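Local coordinates for peptidase M28 (Shewanella amazonensis SB2B, PDB 3IIB), which probably acts as a zinc-dependent metallopeptidase of family M28, removing C-terminal residues from peptides or splitting dipeptides, at residues A[328-333]-A[390-395]; A[335-340]-A[417-422]; A[254-259]-A[297-302]; A[340-345]-A[386-391]. One frame throughout, in Å; residues are numbered along the deposited sequence.

In the fold
Interactions 1 and 3 meet at one zinc ion, which Asp-331 and His-257 bind together, and they are joined between neighbouring strands of the large sheet by the pair Ala-328 O to Gly-255 N, 2.8 Å apart. Interactions 2 and 4 build on strand 337-343 and share Ile-340; interaction 4 is nested in the chain loop closed by interaction 2. Strand 387-392 links this region to the metal: Arg-391 N lies 2.7 Å from Gln-339 O, while Gln-392 holds the turn that carries Asp-331. In interaction 2 the side chain of Asn-419 stays about 13 Å from a bound zinc. The centres of interactions 3 and 4 are about 18 Å apart.

Interaction 1 of 4, residues A[328-333]-A[390-395]; sequences AESDFG and LRQDGS. With ZN (zinc ion), chain C.
The carboxamide of Gln-392 grips the 331-333 turn with both its oxygen and its nitrogen, the chain extended beyond CG (chi2 -178°) to carry CD out toward that backbone. NE2 donates to Gly-333 O over 2.8 Å at 166°, in its own amide plane but above the plane of the glycine carbonyl, and also serves Gly-335 O. OE1 receives a weak bond from Phe-332 N (2.9 Å) and a shorter one (2.7 Å) from a water that in turn accepts from Asp-331 N. The Phe-332 and Gln-392 side chains run antiparallel past one another, ring and amide planes 81° apart, and one ring face takes Gly-394 CA in a CH-pi contact, 4.0 Å from the centroid. Asp-331 binds zinc through OD1 (2.1 Å) and OD2 (2.3 Å), beside His-257 and Asp-269; Gln-392 thus acts on the backbone around this ligand, not on the carboxylate. An alanine at Gln-392 would probably leave Phe-332 N and Gly-333 O without these mates and the turn behind Asp-331 less firmly placed. Farther back, Ala-328 CB presses tightly on Leu-390 CD1 at 3.5 Å. Strand 324-329 pairs with strand 247-257, strand 387-392 with strand 337-343, and Tyr-423 of helix 413-432 touches both Ser-330 and Leu-390.

Interaction 2 of 4, residues A[335-340]-A[417-422]; sequences GPIYQI and AQNVAV
Gly-335 O accepts from Asn-419 ND2 over 2.9 Å at 165°; the oxygen lies in the plane of the asparagine amide, whereas the nitrogen stands above the plane of the glycine carbonyl. The same ND2 also donates to Ala-415 O, and Gly-335 O has a second donor in Gln-392 NE2. At Pro-336 the contact passes to Gln-418, whose OE1 comes to 3.2 Å from Pro-336 CA. Ile-337 is then clasped at both backbone polar atoms by the one amide: its N-H reaches Gln-418 OE1 at 2.8 Å, and its carbonyl oxygen receives Gln-418 NE2, also at 2.8 Å, in plane and on a lone pair. A bend at chi2 (-100°) turns the glutamine CD toward the strand and these two atoms, and NE2 has a further acceptor in Leu-362 O. A leucine in place of Gln-418 would probably leave Ile-337 N and O without this pair of bonds and the start of the strand less tightly tied to the helix. The Ile-337 side chain passes Asn-419, with CG1 3.3 Å from OD1, and sets CD1 against Val-422 CB at 3.8 Å. Ile-340 CD1 adds a looser contact to Val-422 CG1. Helix 417-422 runs at 26° to strand 337-340, their axes 9.5 Å apart, the near-parallel helix-on-sheet packing of an alpha/beta fold such as that of the M28 zinc peptidases.

Interaction 3 of 4, residues A[254-259]-A[297-302]; sequences IGAHLD and VVLYAA. With ZN (zinc ion), chain C.
Ile-254 and Val-297 cross obliquely on one face of the sheet, CG1 of the isoleucine 4.1 Å from CG2 of the valine. On the same face Ala-256 CB lies 4.3 Å from Leu-299 CD2, and just past the strand end Leu-258 CB meets Leu-299 CB. The other face carries Gly-255, His-257, Val-298 and Tyr-300. There Val-298 CG1 sits over the centre of the Tyr-300 ring, 3.5 Å above its plane, while Ala-256 O approaches the ring at its edge. A regular parallel ladder joins the backbones, with bonds from Val-298 N to Ile-254 O, Ala-256 N to Val-298 O, Tyr-300 N to Ala-256 O (2.8 Å, 173°) and Leu-258 N to Tyr-300 O. Beyond it the contact turns polar. His-257 CG is folded back over its own backbone (chi1 62°), the ring leads away from strand 297-300, and NE2 binds zinc at 2.2 Å alongside Asp-269 and Asp-331. ND1 makes two weak bonds, to Asp-259 O (2.9 Å) and Asp-259 OD1 (3.0 Å), which, with the metal bond, would tend to hold the imidazole in its orientation. The Asp-259 carboxylate lies against Ala-302, OD2 3.3 Å from its CA, and OD2 accepts from the backbone N of Glu-304, a ligand of the second zinc; Asp-259 N is buried without a partner. The two strands and helix 267-285 form a beta-alpha-beta crossover; that helix covers Val-297 and Leu-299, helix 42-57 touches Leu-258, helix 413-432 lies on Ile-254, and strands 324-329 and 220-242 flank the pair.

Interaction 4 of 4, residues A[340-345]-A[386-391]; sequences IDWRVA and PVASLR
Asp-341 and Arg-391 form a salt bridge in which one oxygen does the work: OD2 takes NE at 2.7 Å and 165°, and NH2 more weakly at 3.3 Å. A bend at chi2 (-65°) keeps the arginine CD close to Asp-341. The two side chains cross at about a right angle, their carboxylate and guanidinium planes 70° apart; OD2 lies at the guanidinium edge, near its plane, and is met on its anti side, while Ser-389 CB covers the centre of one guanidinium face. The other oxygen, Asp-341 OD1, accepts from Gln-339 NE2 and from the backbone N of Asn-368. Backbone bonds run both ways in two hydrogen-bonded antiparallel pairs, Asp-341 with Ser-389 and Arg-343 with Val-387. Strand 337-343 is the middle member of a small mixed sheet, with 387-392 antiparallel on one side and 365-366 parallel on the other. Among the apolar contacts, Ile-340 and Leu-390 run alongside each other in the same direction, CD1 of the first 3.9 Å from CD2 of the second. Ile-340 CG2 sits over the Trp-342 ring, offset toward the rim, and Trp-342 CE3 meets Ala-388 CB at 3.9 Å. Phe-426 of helix 413-432 packs on both Trp-342 and Ala-388. On the opposite face Arg-343 CB touches Val-387 CG2 at 3.5 Å.

Interaction 1 of 4, residues A[328-333]-A[390-395]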
loop_
_atom_site.group_PDB
_atom_site.type_symbol
_atom_site.label_atom_id
_atom_site.label_comp_id
_atom_site.label_asym_id
_atom_site.label_seq_id
_atom_site.Cartn_x
_atom_site.Cartn_y
_atom_site.Cartn_z
ATOM N N ALA A 328 -6.201 27.522 16.973
ATOM C CA ALA A 328 -6.649 26.213 16.461
ATOM C C ALA A 328 -5.659 25.713 15.440
ATOM O O ALA A 328 -4.953 26.514 14.817
ATOM C CB ALA A 328 -8.064 26.257 15.840
ATOM N N GLU A 329 -5.576 24.399 15.308
ATOM C CA GLU A 329 -4.643 23.770 14.371
ATOM C C GLU A 329 -5.296 22.624 13.607
ATOM O O GLU A 329 -5.979 21.790 14.203
ATOM C CB GLU A 329 -3.419 23.242 15.082
ATOM C CG GLU A 329 -2.497 22.494 14.146
ATOM C CD GLU A 329 -1.160 22.087 14.758
ATOM O OE1 GLU A 329 -1.182 21.513 15.864
ATOM O OE2 GLU A 329 -0.091 22.350 14.120
ATOM N N SER A 330 -5.049 22.591 12.303
ATOM C CA SER A 330 -5.460 21.483 11.428
ATOM C C SER A 330 -4.275 20.501 11.329
ATOM O O SER A 330 -3.245 20.814 10.707
ATOM C CB SER A 330 -5.808 21.988 10.054
ATOM O OG SER A 330 -6.329 20.953 9.193
ATOM N N ASP A 331 -4.433 19.330 11.922
ATOM C CA ASP A 331 -3.400 18.263 11.841
ATOM C C ASP A 331 -4.058 16.898 12.073
ATOM O O ASP A 331 -3.640 16.133 12.928
ATOM C CB ASP A 331 -2.294 18.469 12.854
ATOM C CG ASP A 331 -1.179 17.465 12.684
ATOM O OD1 ASP A 331 -0.961 17.051 11.540
ATOM O OD2 ASP A 331 -0.504 17.126 13.657
ATOM N N PHE A 332 -5.078 16.619 11.288
ATOM C CA PHE A 332 -5.674 15.281 11.244
ATOM C C PHE A 332 -6.109 14.975 9.815
ATOM O O PHE A 332 -7.191 14.444 9.571
ATOM C CB PHE A 332 -6.787 15.190 12.278
ATOM C CG PHE A 332 -7.166 13.792 12.659
ATOM C CD1 PHE A 332 -6.276 12.734 12.552
ATOM C CD2 PHE A 332 -8.439 13.528 13.160
ATOM C CE1 PHE A 332 -6.646 11.486 12.919
ATOM C CE2 PHE A 332 -8.794 12.246 13.572
ATOM C CZ PHE A 332 -7.909 11.225 13.437
ATOM N N GLY A 333 -5.212 15.285 8.878
ATOM C CA GLY A 333 -5.385 14.954 7.458
ATOM C C GLY A 333 -6.334 15.885 6.751
ATOM O O GLY A 333 -6.329 17.081 7.021
ATOM N N LEU A 390 -11.231 21.564 15.860
ATOM C CA LEU A 390 -12.131 21.415 14.745
ATOM C C LEU A 390 -11.937 19.961 14.294
ATOM O O LEU A 390 -10.939 19.597 13.644
ATOM C CB LEU A 390 -11.792 22.444 13.658
ATOM C CG LEU A 390 -12.126 23.899 14.053
ATOM C CD1 LEU A 390 -10.900 24.545 14.732
ATOM C CD2 LEU A 390 -12.524 24.738 12.866
ATOM N N ARG A 391 -12.893 19.133 14.683
ATOM C CA ARG A 391 -12.697 17.680 14.661
ATOM C C ARG A 391 -12.851 17.163 13.239
ATOM O O ARG A 391 -13.921 17.273 12.671
ATOM C CB ARG A 391 -13.739 17.022 15.537
ATOM C CG ARG A 391 -13.696 17.440 17.018
ATOM C CD ARG A 391 -12.415 17.004 17.703
ATOM N NE ARG A 391 -12.435 17.301 19.141
ATOM C CZ ARG A 391 -11.404 17.137 19.969
ATOM N NH1 ARG A 391 -10.223 16.692 19.516
ATOM N NH2 ARG A 391 -11.546 17.433 21.263
ATOM N N GLN A 392 -11.790 16.547 12.700
ATOM C CA GLN A 392 -11.815 15.935 11.379
ATOM C C GLN A 392 -12.127 14.461 11.466
ATOM O O GLN A 392 -11.713 13.817 12.420
ATOM C CB GLN A 392 -10.453 16.060 10.717
ATOM C CG GLN A 392 -10.048 17.491 10.382
ATOM C CD GLN A 392 -8.735 17.544 9.701
ATOM O OE1 GLN A 392 -7.653 17.590 10.350
ATOM N NE2 GLN A 392 -8.778 17.499 8.382
ATOM N N ASP A 393 -12.806 13.952 10.440
ATOM C CA ASP A 393 -13.011 12.507 10.265
ATOM C C ASP A 393 -11.687 11.866 9.840
ATOM O O ASP A 393 -11.212 12.055 8.710
ATOM C CB ASP A 393 -14.107 12.211 9.248
ATOM C CG ASP A 393 -14.429 10.715 9.132
ATOM O OD1 ASP A 393 -13.551 9.849 9.315
ATOM O OD2 ASP A 393 -15.601 10.410 8.857
ATOM N N GLY A 394 -11.073 11.139 10.770
ATOM C CA GLY A 394 -9.822 10.470 10.485
ATOM C C GLY A 394 -9.939 8.962 10.359
ATOM O O GLY A 394 -8.963 8.214 10.667
ATOM N N SER A 395 -11.102 8.476 9.949
ATOM C CA SER A 395 -11.296 7.004 9.855
ATOM C C SER A 395 -10.229 6.323 9.005
ATOM O O SER A 395 -9.828 5.209 9.326
ATOM C CB SER A 395 -12.656 6.656 9.263
ATOM O OG SER A 395 -13.679 7.077 10.140
HETATM ZN ZN ZN C . 0.691 15.822 12.147
HETATM O O HOH W 1 -8.342 21.269 15.472
HETATM O O HOH W 2 -7.269 18.637 12.764
HETATM O O HOH W 3 -0.879 14.211 12.921
HETATM O O HOH W 4 -8.651 12.914 8.035
HETATM O O HOH W 5 2.032 14.839 13.159
#

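Interaction 2 of 4, residues A[335-340]-A[417-422]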
loop_
_atom_site.group_PDB
_atom_site.type_symbol
_atom_site.label_atom_id
_atom_site.label_comp_id
_atom_site.label_asym_id
_atom_site.label_seq_id
_atom_site.Cartn_x
_atom_site.Cartn_y
_atom_site.Cartn_z
ATOM N N GLY A 335 -9.765 14.803 6.000
ATOM C CA GLY A 335 -11.154 14.376 6.204
ATOM C C GLY A 335 -12.032 15.525 6.669
ATOM O O GLY A 335 -11.552 16.418 7.341
ATOM N N PRO A 336 -13.343 15.493 6.355
ATOM C CA PRO A 336 -14.147 16.668 6.697
ATOM C C PRO A 336 -14.328 16.838 8.205
ATOM O O PRO A 336 -14.334 15.851 8.981
ATOM C CB PRO A 336 -15.505 16.401 6.014
ATOM C CG PRO A 336 -15.487 14.991 5.660
ATOM C CD PRO A 336 -14.108 14.461 5.656
ATOM N N ILE A 337 -14.514 18.092 8.596
ATOM C CA ILE A 337 -14.847 18.470 9.948
ATOM C C ILE A 337 -16.311 18.159 10.238
ATOM O O ILE A 337 -17.200 18.529 9.464
ATOM C CB ILE A 337 -14.538 19.975 10.206
ATOM C CG1 ILE A 337 -13.037 20.170 10.101
ATOM C CG2 ILE A 337 -15.034 20.403 11.607
ATOM C CD1 ILE A 337 -12.595 21.586 9.865
ATOM N N TYR A 338 -16.543 17.507 11.372
ATOM C CA TYR A 338 -17.913 17.119 11.811
ATOM C C TYR A 338 -18.371 17.745 13.139
ATOM O O TYR A 338 -19.547 17.650 13.487
ATOM C CB TYR A 338 -18.054 15.577 11.901
ATOM C CG TYR A 338 -17.125 14.931 12.915
ATOM C CD1 TYR A 338 -17.502 14.774 14.242
ATOM C CD2 TYR A 338 -15.855 14.494 12.546
ATOM C CE1 TYR A 338 -16.621 14.189 15.178
ATOM C CE2 TYR A 338 -15.003 13.891 13.445
ATOM C CZ TYR A 338 -15.372 13.767 14.765
ATOM O OH TYR A 338 -14.469 13.176 15.653
ATOM N N GLN A 339 -17.475 18.422 13.831
ATOM C CA GLN A 339 -17.779 18.991 15.150
ATOM C C GLN A 339 -16.693 20.012 15.492
ATOM O O GLN A 339 -15.508 19.819 15.144
ATOM C CB GLN A 339 -17.816 17.880 16.208
ATOM C CG GLN A 339 -18.280 18.333 17.594
ATOM C CD GLN A 339 -18.608 17.133 18.467
ATOM O OE1 GLN A 339 -19.293 16.226 18.008
ATOM N NE2 GLN A 339 -18.140 17.127 19.726
ATOM N N ILE A 340 -17.095 21.094 16.171
ATOM C CA ILE A 340 -16.119 21.980 16.798
ATOM C C ILE A 340 -16.265 21.925 18.306
ATOM O O ILE A 340 -17.313 22.226 18.855
ATOM C CB ILE A 340 -16.201 23.432 16.284
ATOM C CG1 ILE A 340 -15.972 23.470 14.782
ATOM C CG2 ILE A 340 -15.181 24.359 17.084
ATOM C CD1 ILE A 340 -16.214 24.824 14.111
ATOM N N ALA A 417 -11.590 20.818 0.598
ATOM C CA ALA A 417 -12.331 22.039 0.408
ATOM C C ALA A 417 -13.285 22.342 1.557
ATOM O O ALA A 417 -13.455 23.505 1.937
ATOM C CB ALA A 417 -13.105 22.018 -0.957
ATOM N N GLN A 418 -13.945 21.320 2.106
ATOM C CA GLN A 418 -14.807 21.518 3.271
ATOM C C GLN A 418 -14.014 22.011 4.488
ATOM O O GLN A 418 -14.484 22.859 5.244
ATOM C CB GLN A 418 -15.553 20.242 3.611
ATOM C CG GLN A 418 -16.656 20.419 4.682
ATOM C CD GLN A 418 -16.216 19.971 6.083
ATOM O OE1 GLN A 418 -15.021 19.730 6.348
ATOM N NE2 GLN A 418 -17.188 19.830 6.979
ATOM N N ASN A 419 -12.800 21.502 4.678
ATOM C CA ASN A 419 -11.962 22.033 5.739
ATOM C C ASN A 419 -11.573 23.492 5.522
ATOM O O ASN A 419 -11.591 24.287 6.464
ATOM C CB ASN A 419 -10.666 21.241 5.898
ATOM C CG ASN A 419 -10.862 19.888 6.574
ATOM O OD1 ASN A 419 -10.692 19.762 7.793
ATOM N ND2 ASN A 419 -11.185 18.849 5.772
ATOM N N VAL A 420 -11.250 23.847 4.278
ATOM C CA VAL A 420 -10.915 25.224 3.941
ATOM C C VAL A 420 -12.126 26.135 4.273
ATOM O O VAL A 420 -11.972 27.197 4.905
ATOM C CB VAL A 420 -10.526 25.378 2.462
ATOM C CG1 VAL A 420 -10.348 26.834 2.147
ATOM C CG2 VAL A 420 -9.264 24.611 2.185
ATOM N N ALA A 421 -13.314 25.649 3.916
ATOM C CA ALA A 421 -14.571 26.390 4.148
ATOM C C ALA A 421 -14.781 26.606 5.621
ATOM O O ALA A 421 -15.050 27.727 6.044
ATOM C CB ALA A 421 -15.799 25.653 3.559
ATOM N N VAL A 422 -14.633 25.546 6.423
ATOM C CA VAL A 422 -14.897 25.641 7.872
ATOM C C VAL A 422 -13.832 26.499 8.588
ATOM O O VAL A 422 -14.168 27.294 9.472
ATOM C CB VAL A 422 -14.959 24.264 8.515
ATOM C CG1 VAL A 422 -15.225 24.439 10.013
ATOM C CG2 VAL A 422 -16.096 23.456 7.876
#

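Interaction 3 of 4, residues A[254-259]-A[297-302]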
loop_
_atom_site.group_PDB
_atom_site.type_symbol
_atom_site.label_atom_id
_atom_site.label_comp_id
_atom_site.label_asym_id
_atom_site.label_seq_id
_atom_site.Cartn_x
_atom_site.Cartn_y
_atom_site.Cartn_z
ATOM N N ILE A 254 -4.403 30.420 13.420
ATOM C CA ILE A 254 -4.798 29.165 12.789
ATOM C C ILE A 254 -3.515 28.541 12.251
ATOM O O ILE A 254 -2.693 29.195 11.579
ATOM C CB ILE A 254 -5.914 29.361 11.707
ATOM C CG1 ILE A 254 -5.470 30.346 10.613
ATOM C CG2 ILE A 254 -7.328 29.740 12.380
ATOM C CD1 ILE A 254 -6.526 30.468 9.458
ATOM N N GLY A 255 -3.310 27.296 12.639
ATOM C CA GLY A 255 -2.021 26.665 12.421
ATOM C C GLY A 255 -2.055 25.309 11.750
ATOM O O GLY A 255 -3.104 24.660 11.600
ATOM N N ALA A 256 -0.855 24.864 11.403
ATOM C CA ALA A 256 -0.587 23.515 10.911
ATOM C C ALA A 256 0.888 23.299 11.166
ATOM O O ALA A 256 1.598 24.264 11.526
ATOM C CB ALA A 256 -0.898 23.407 9.375
ATOM N N HIS A 257 1.406 22.096 10.931
ATOM C CA HIS A 257 2.890 21.936 10.933
ATOM C C HIS A 257 3.412 21.714 9.531
ATOM O O HIS A 257 2.763 21.061 8.742
ATOM C CB HIS A 257 3.392 20.854 11.903
ATOM C CG HIS A 257 2.929 19.460 11.628
ATOM N ND1 HIS A 257 3.705 18.542 10.958
ATOM C CD2 HIS A 257 1.816 18.789 12.029
ATOM C CE1 HIS A 257 3.066 17.387 10.897
ATOM N NE2 HIS A 257 1.921 17.506 11.549
ATOM N N LEU A 258 4.584 22.291 9.236
ATOM C CA LEU A 258 5.184 22.257 7.912
ATOM C C LEU A 258 6.062 21.050 7.740
ATOM O O LEU A 258 6.351 20.627 6.597
ATOM C CB LEU A 258 6.018 23.538 7.700
ATOM C CG LEU A 258 6.627 23.758 6.311
ATOM C CD1 LEU A 258 5.542 23.664 5.208
ATOM C CD2 LEU A 258 7.400 25.086 6.282
ATOM N N ASP A 259 6.523 20.480 8.848
ATOM C CA ASP A 259 7.441 19.348 8.733
ATOM C C ASP A 259 6.658 18.039 8.523
ATOM O O ASP A 259 5.434 17.987 8.731
ATOM C CB ASP A 259 8.338 19.257 9.962
ATOM C CG ASP A 259 7.557 18.866 11.252
ATOM O OD1 ASP A 259 6.507 19.497 11.544
ATOM O OD2 ASP A 259 7.987 17.939 11.983
ATOM N N VAL A 297 -1.503 32.990 10.467
ATOM C CA VAL A 297 -1.256 31.627 10.032
ATOM C C VAL A 297 0.107 31.237 10.566
ATOM O O VAL A 297 1.082 31.925 10.311
ATOM C CB VAL A 297 -1.294 31.480 8.497
ATOM C CG1 VAL A 297 -0.829 30.077 8.047
ATOM C CG2 VAL A 297 -2.719 31.733 7.960
ATOM N N VAL A 298 0.179 30.155 11.339
ATOM C CA VAL A 298 1.471 29.686 11.819
ATOM C C VAL A 298 1.702 28.288 11.283
ATOM O O VAL A 298 0.884 27.382 11.529
ATOM C CB VAL A 298 1.604 29.685 13.375
ATOM C CG1 VAL A 298 2.990 29.247 13.769
ATOM C CG2 VAL A 298 1.256 31.036 13.911
ATOM N N LEU A 299 2.810 28.122 10.555
ATOM C CA LEU A 299 3.187 26.849 10.009
ATOM C C LEU A 299 4.367 26.369 10.831
ATOM O O LEU A 299 5.485 26.866 10.685
ATOM C CB LEU A 299 3.509 26.947 8.514
ATOM C CG LEU A 299 2.470 27.599 7.621
ATOM C CD1 LEU A 299 2.900 27.596 6.133
ATOM C CD2 LEU A 299 1.154 26.830 7.786
ATOM N N TYR A 300 4.077 25.478 11.769
ATOM C CA TYR A 300 5.033 25.140 12.805
ATOM C C TYR A 300 6.089 24.189 12.317
ATOM O O TYR A 300 5.825 23.278 11.535
ATOM C CB TYR A 300 4.336 24.503 14.040
ATOM C CG TYR A 300 3.455 25.427 14.861
ATOM C CD1 TYR A 300 4.004 26.218 15.830
ATOM C CD2 TYR A 300 2.082 25.471 14.689
ATOM C CE1 TYR A 300 3.216 27.053 16.634
ATOM C CE2 TYR A 300 1.291 26.317 15.457
ATOM C CZ TYR A 300 1.859 27.076 16.441
ATOM O OH TYR A 300 1.071 27.876 17.237
ATOM N N ALA A 301 7.291 24.405 12.837
ATOM C CA ALA A 301 8.435 23.538 12.656
ATOM C C ALA A 301 8.416 22.358 13.618
ATOM O O ALA A 301 8.020 22.470 14.784
ATOM C CB ALA A 301 9.784 24.348 12.888
ATOM N N ALA A 302 8.925 21.237 13.113
ATOM C CA ALA A 302 9.392 20.136 13.923
ATOM C C ALA A 302 8.321 19.612 14.877
ATOM O O ALA A 302 8.607 19.223 15.992
ATOM C CB ALA A 302 10.698 20.530 14.653
HETATM ZN ZN ZN C . 0.691 15.822 12.147
HETATM O O HOH W 5 2.032 14.839 13.159
HETATM O O HOH W 3 -0.879 14.211 12.921
#

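Interaction 4 of 4, residues A[340-345]-A[386-391]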
loop_
_atom_site.group_PDB
_atom_site.type_symbol
_atom_site.label_atom_id
_atom_site.label_comp_id
_atom_site.label_asym_id
_atom_site.label_seq_id
_atom_site.Cartn_x
_atom_site.Cartn_y
_atom_site.Cartn_z
ATOM N N ILE A 340 -17.095 21.094 16.171
ATOM C CA ILE A 340 -16.119 21.980 16.798
ATOM C C ILE A 340 -16.265 21.925 18.306
ATOM O O ILE A 340 -17.313 22.226 18.855
ATOM C CB ILE A 340 -16.201 23.432 16.284
ATOM C CG1 ILE A 340 -15.972 23.470 14.782
ATOM C CG2 ILE A 340 -15.181 24.359 17.084
ATOM C CD1 ILE A 340 -16.214 24.824 14.111
ATOM N N ASP A 341 -15.196 21.480 18.966
ATOM C CA ASP A 341 -15.094 21.532 20.404
ATOM C C ASP A 341 -14.266 22.766 20.815
ATOM O O ASP A 341 -13.387 23.226 20.059
ATOM C CB ASP A 341 -14.459 20.248 20.943
ATOM C CG ASP A 341 -15.305 19.032 20.737
ATOM O OD1 ASP A 341 -16.556 19.099 20.792
ATOM O OD2 ASP A 341 -14.710 17.941 20.535
ATOM N N TRP A 342 -14.542 23.256 22.032
ATOM C CA TRP A 342 -13.980 24.517 22.525
ATOM C C TRP A 342 -13.194 24.341 23.787
ATOM O O TRP A 342 -13.379 23.384 24.535
ATOM C CB TRP A 342 -15.097 25.548 22.785
ATOM C CG TRP A 342 -15.941 25.809 21.590
ATOM C CD1 TRP A 342 -17.104 25.160 21.242
ATOM C CD2 TRP A 342 -15.667 26.731 20.533
ATOM N NE1 TRP A 342 -17.586 25.667 20.062
ATOM C CE2 TRP A 342 -16.707 26.619 19.602
ATOM C CE3 TRP A 342 -14.662 27.660 20.290
ATOM C CZ2 TRP A 342 -16.760 27.390 18.469
ATOM C CZ3 TRP A 342 -14.734 28.438 19.166
ATOM C CH2 TRP A 342 -15.749 28.304 18.272
ATOM N N ARG A 343 -12.339 25.326 24.037
ATOM C CA ARG A 343 -11.743 25.532 25.352
ATOM C C ARG A 343 -11.790 27.019 25.592
ATOM O O ARG A 343 -10.847 27.747 25.268
ATOM C CB ARG A 343 -10.324 24.994 25.358
ATOM C CG ARG A 343 -9.713 24.931 26.713
ATOM C CD ARG A 343 -10.189 23.805 27.602
ATOM N NE ARG A 343 -9.305 23.784 28.775
ATOM C CZ ARG A 343 -9.574 24.337 29.964
ATOM N NH1 ARG A 343 -10.742 24.928 30.209
ATOM N NH2 ARG A 343 -8.657 24.306 30.945
ATOM N N VAL A 344 -12.965 27.465 26.069
ATOM C CA VAL A 344 -13.254 28.872 26.344
ATOM C C VAL A 344 -13.881 29.018 27.754
ATOM O O VAL A 344 -14.234 28.029 28.413
ATOM C CB VAL A 344 -14.195 29.460 25.280
ATOM C CG1 VAL A 344 -13.574 29.342 23.849
ATOM C CG2 VAL A 344 -15.604 28.760 25.344
ATOM N N ALA A 345 -14.068 30.266 28.188
ATOM C CA ALA A 345 -14.805 30.547 29.396
ATOM C C ALA A 345 -16.166 29.846 29.402
ATOM O O ALA A 345 -16.839 29.725 28.363
ATOM C CB ALA A 345 -14.981 32.084 29.568
ATOM N N PRO A 386 -7.345 30.578 24.972
ATOM C CA PRO A 386 -8.425 29.728 24.478
ATOM C C PRO A 386 -8.055 29.014 23.186
ATOM O O PRO A 386 -7.231 29.493 22.398
ATOM C CB PRO A 386 -9.586 30.736 24.230
ATOM C CG PRO A 386 -9.293 31.888 25.080
ATOM C CD PRO A 386 -7.778 31.984 25.067
ATOM N N VAL A 387 -8.663 27.852 22.964
ATOM C CA VAL A 387 -8.460 27.115 21.759
ATOM C C VAL A 387 -9.769 26.477 21.310
ATOM O O VAL A 387 -10.740 26.457 22.049
ATOM C CB VAL A 387 -7.364 26.001 21.904
ATOM C CG1 VAL A 387 -5.966 26.635 22.204
ATOM C CG2 VAL A 387 -7.771 24.921 22.921
ATOM N N ALA A 388 -9.762 26.003 20.061
ATOM C CA ALA A 388 -10.798 25.131 19.529
ATOM C C ALA A 388 -10.147 23.912 18.881
ATOM O O ALA A 388 -8.990 23.974 18.414
ATOM C CB ALA A 388 -11.680 25.888 18.505
ATOM N N SER A 389 -10.881 22.801 18.886
ATOM C CA SER A 389 -10.513 21.594 18.144
ATOM C C SER A 389 -11.611 21.391 17.114
ATOM O O SER A 389 -12.773 21.083 17.450
ATOM C CB SER A 389 -10.428 20.385 19.058
ATOM O OG SER A 389 -9.268 20.421 19.879
ATOM N N LEU A 390 -11.231 21.564 15.860
ATOM C CA LEU A 390 -12.131 21.415 14.745
ATOM C C LEU A 390 -11.937 19.961 14.294
ATOM O O LEU A 390 -10.939 19.597 13.644
ATOM C CB LEU A 390 -11.792 22.444 13.658
ATOM C CG LEU A 390 -12.126 23.899 14.053
ATOM C CD1 LEU A 390 -10.900 24.545 14.732
ATOM C CD2 LEU A 390 -12.524 24.738 12.866
ATOM N N ARG A 391 -12.893 19.133 14.683
ATOM C CA ARG A 391 -12.697 17.680 14.661
ATOM C C ARG A 391 -12.851 17.163 13.239
ATOM O O ARG A 391 -13.921 17.273 12.671
ATOM C CB ARG A 391 -13.739 17.022 15.537
ATOM C CG ARG A 391 -13.696 17.440 17.018
ATOM C CD ARG A 391 -12.415 17.004 17.703
ATOM N NE ARG A 391 -12.435 17.301 19.141
ATOM C CZ ARG A 391 -11.404 17.137 19.969
ATOM N NH1 ARG A 391 -10.223 16.692 19.516
ATOM N NH2 ARG A 391 -11.546 17.433 21.263
#